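Local coordinates for bifunctional purine biosynthetic protein ADE5,7 (PDB 7LVO) that catalyses two ATP-dependent steps of de novo purine biosynthesis, this N-terminal part being the half that joins glycine to phosphoribosylamine, at residues I241-F246 with M255-D260. Residues are numbered along the deposited sequence; the frame is centred on the assembly and turned at random.
Sequences ISVLAF and MPAAQD
Ser242 and Ala258 face each other as an antiparallel, hydrogen-bonded pair. Ser242 N gives to Ala258 O (2.5 Å), and Ala258 N returns a bond to Ser242 O (2.7 Å). Ala258 N lies in the plane of the Ser242 carbonyl, whereas Ser242 N is tilted 28° from that of Ala258. Ser242 O also takes a CA-H...O contact from Ala257. Met255 N donates a nearly straight hydrogen bond (175°) to Leu244 O at 2.6 Å.

Met255 CG stands beside its backbone N (chi1 -52°), 3.7 Å from Phe246 CE2; the chain runs past Leu244 and bends only at chi3. SD lies 4.8 Å from the Phe246 ring centroid, an oblique Met-aromatic contact suited to a flexible, polarisable thioether. On the other side of the strand, Ile241 CG2 rests on Gln259 CG (3.7 Å), the aliphatic part of a side chain whose amide oxygen bonds Tyr279. The small Ala257 methyl fits beside Val243.

Among polar groups, Ser242 OG bonds Glu340, and a water links it to Asp260 N.

Leaving edge strand 252-254, the chain thus keeps one bridge to strand 240-248 before entering strand 259-263 of the neighbouring sheet. This lies within the ATP-grasp domain, Ile241 and Ser242 belonging to its predicted ATP-binding region.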
ATOM      1  N   ILE A 241      -9.695   6.520   6.194  1.00 28.77           N
ATOM      2  CA  ILE A 241      -9.248   5.303   6.858  1.00 32.76           C
ATOM      3  C   ILE A 241      -8.803   4.309   5.792  1.00 29.82           C
ATOM      4  O   ILE A 241      -9.265   4.346   4.647  1.00 28.70           O
ATOM      5  CB  ILE A 241     -10.338   4.682   7.757  1.00 29.47           C
ATOM      6  CG1 ILE A 241     -11.558   4.273   6.931  1.00 33.03           C
ATOM      7  CG2 ILE A 241     -10.737   5.657   8.857  1.00 31.55           C
ATOM      8  CD1 ILE A 241     -12.596   3.490   7.717  1.00 33.59           C
ATOM      9  N   SER A 242      -7.887   3.426   6.172  1.00 27.20           N
ATOM     10  CA  SER A 242      -7.404   2.361   5.305  1.00 26.83           C
ATOM     11  C   SER A 242      -7.925   1.026   5.826  1.00 29.55           C
ATOM     12  O   SER A 242      -7.783   0.722   7.017  1.00 27.41           O
ATOM     13  CB  SER A 242      -5.876   2.349   5.253  1.00 28.82           C
ATOM     14  OG  SER A 242      -5.366   3.560   4.709  1.00 34.24           O
ATOM     15  N   VAL A 243      -8.519   0.233   4.935  1.00 26.41           N
ATOM     16  CA  VAL A 243      -9.018  -1.097   5.267  1.00 22.22           C
ATOM     17  C   VAL A 243      -8.297  -2.095   4.369  1.00 20.11           C
ATOM     18  O   VAL A 243      -8.576  -2.169   3.169  1.00 24.09           O
ATOM     19  CB  VAL A 243     -10.540  -1.201   5.093  1.00 27.17           C
ATOM     20  CG1 VAL A 243     -11.015  -2.602   5.441  1.00 29.90           C
ATOM     21  CG2 VAL A 243     -11.249  -0.158   5.949  1.00 34.75           C
ATOM     22  N   LEU A 244      -7.367  -2.845   4.943  1.00 24.07           N
ATOM     23  CA  LEU A 244      -6.650  -3.900   4.244  1.00 26.38           C
ATOM     24  C   LEU A 244      -7.312  -5.242   4.529  1.00 24.47           C
ATOM     25  O   LEU A 244      -7.648  -5.546   5.678  1.00 20.12           O
ATOM     26  CB  LEU A 244      -5.182  -3.942   4.673  1.00 20.21           C
ATOM     27  CG  LEU A 244      -4.316  -2.778   4.196  1.00 26.39           C
ATOM     28  CD1 LEU A 244      -4.656  -1.498   4.946  1.00 27.98           C
ATOM     29  CD2 LEU A 244      -2.840  -3.137   4.355  1.00 34.35           C
ATOM     30  N   ALA A 245      -7.479  -6.049   3.483  1.00 22.80           N
ATOM     31  CA  ALA A 245      -8.175  -7.326   3.597  1.00 20.33           C
ATOM     32  C   ALA A 245      -7.534  -8.355   2.679  1.00 24.27           C
ATOM     33  O   ALA A 245      -7.271  -8.069   1.509  1.00 25.00           O
ATOM     34  CB  ALA A 245      -9.662  -7.166   3.249  1.00 23.44           C
ATOM     35  N   PHE A 246      -7.289  -9.549   3.216  1.00 28.05           N
ATOM     36  CA  PHE A 246      -6.825 -10.669   2.408  1.00 22.84           C
ATOM     37  C   PHE A 246      -7.986 -11.255   1.622  1.00 27.85           C
ATOM     38  O   PHE A 246      -9.107 -11.349   2.127  1.00 18.64           O
ATOM     39  CB  PHE A 246      -6.203 -11.750   3.292  1.00 26.38           C
ATOM     40  CG  PHE A 246      -5.002 -11.290   4.065  1.00 20.73           C
ATOM     41  CD1 PHE A 246      -3.739 -11.350   3.512  1.00 22.68           C
ATOM     42  CD2 PHE A 246      -5.141 -10.799   5.360  1.00 19.76           C
ATOM     43  CE1 PHE A 246      -2.628 -10.925   4.230  1.00 15.40           C
ATOM     44  CE2 PHE A 246      -4.046 -10.370   6.075  1.00 27.32           C
ATOM     45  CZ  PHE A 246      -2.779 -10.441   5.512  1.00 24.28           C
ATOM     46  N   MET A 255      -8.169  -6.810   7.888  1.00 30.22           N
ATOM     47  CA  MET A 255      -7.327  -6.480   9.026  1.00 26.63           C
ATOM     48  C   MET A 255      -7.923  -5.291   9.763  1.00 20.23           C
ATOM     49  O   MET A 255      -8.807  -4.602   9.246  1.00 23.95           O
ATOM     50  CB  MET A 255      -5.915  -6.157   8.556  1.00 28.75           C
ATOM     51  CG  MET A 255      -5.284  -7.208   7.653  1.00 30.91           C
ATOM     52  SD  MET A 255      -3.550  -6.826   7.304  1.00 26.21           S
ATOM     53  CE  MET A 255      -2.760  -7.457   8.766  1.00 19.27           C
ATOM     54  N   PRO A 256      -7.466  -5.024  10.986  1.00 26.90           N
ATOM     55  CA  PRO A 256      -7.949  -3.836  11.704  1.00 30.03           C
ATOM     56  C   PRO A 256      -7.765  -2.581  10.864  1.00 22.56           C
ATOM     57  O   PRO A 256      -6.716  -2.369  10.251  1.00 21.50           O
ATOM     58  CB  PRO A 256      -7.085  -3.808  12.970  1.00 24.06           C
ATOM     59  CG  PRO A 256      -6.693  -5.241  13.185  1.00 26.92           C
ATOM     60  CD  PRO A 256      -6.530  -5.827  11.801  1.00 19.55           C
ATOM     61  N   ALA A 257      -8.801  -1.747  10.839  1.00 24.72           N
ATOM     62  CA  ALA A 257      -8.756  -0.519  10.060  1.00 24.20           C
ATOM     63  C   ALA A 257      -7.614   0.368  10.538  1.00 23.95           C
ATOM     64  O   ALA A 257      -7.283   0.414  11.723  1.00 22.73           O
ATOM     65  CB  ALA A 257     -10.083   0.234  10.166  1.00 32.27           C
ATOM     66  N   ALA A 258      -7.006   1.078   9.595  1.00 20.25           N
ATOM     67  CA  ALA A 258      -5.868   1.934   9.881  1.00 24.99           C
ATOM     68  C   ALA A 258      -6.128   3.338   9.356  1.00 23.92           C
ATOM     69  O   ALA A 258      -7.009   3.562   8.527  1.00 29.30           O
ATOM     70  CB  ALA A 258      -4.581   1.372   9.257  1.00 27.36           C
ATOM     71  N   GLN A 259      -5.350   4.293   9.872  1.00 26.32           N
ATOM     72  CA  GLN A 259      -5.348   5.662   9.382  1.00 20.11           C
ATOM     73  C   GLN A 259      -3.909   6.074   9.097  1.00 21.90           C
ATOM     74  O   GLN A 259      -3.005   5.772   9.881  1.00 26.91           O
ATOM     75  CB  GLN A 259      -5.979   6.629  10.382  1.00 24.90           C
ATOM     76  CG  GLN A 259      -7.498   6.595  10.395  1.00 33.79           C
ATOM     77  CD  GLN A 259      -8.095   7.724  11.217  1.00 37.82           C
ATOM     78  OE1 GLN A 259      -8.210   7.626  12.440  1.00 39.89           O
ATOM     79  NE2 GLN A 259      -8.471   8.809  10.547  1.00 32.14           N
ATOM     80  N   ASP A 260      -3.708   6.770   7.983  1.00 24.98           N
ATOM     81  CA  ASP A 260      -2.395   7.212   7.541  1.00 31.26           C
ATOM     82  C   ASP A 260      -2.332   8.732   7.526  1.00 33.82           C
ATOM     83  O   ASP A 260      -3.353   9.417   7.418  1.00 40.72           O
ATOM     84  CB  ASP A 260      -2.080   6.648   6.146  1.00 29.76           C
ATOM     85  CG  ASP A 260      -0.731   7.096   5.622  1.00 41.92           C
ATOM     86  OD1 ASP A 260       0.259   7.043   6.387  1.00 43.29           O
ATOM     87  OD2 ASP A 260      -0.656   7.495   4.442  1.00 44.87           O
TER
HETATM   88  O   HOH W   1      -5.966   6.455   6.019  1.00 33.52           O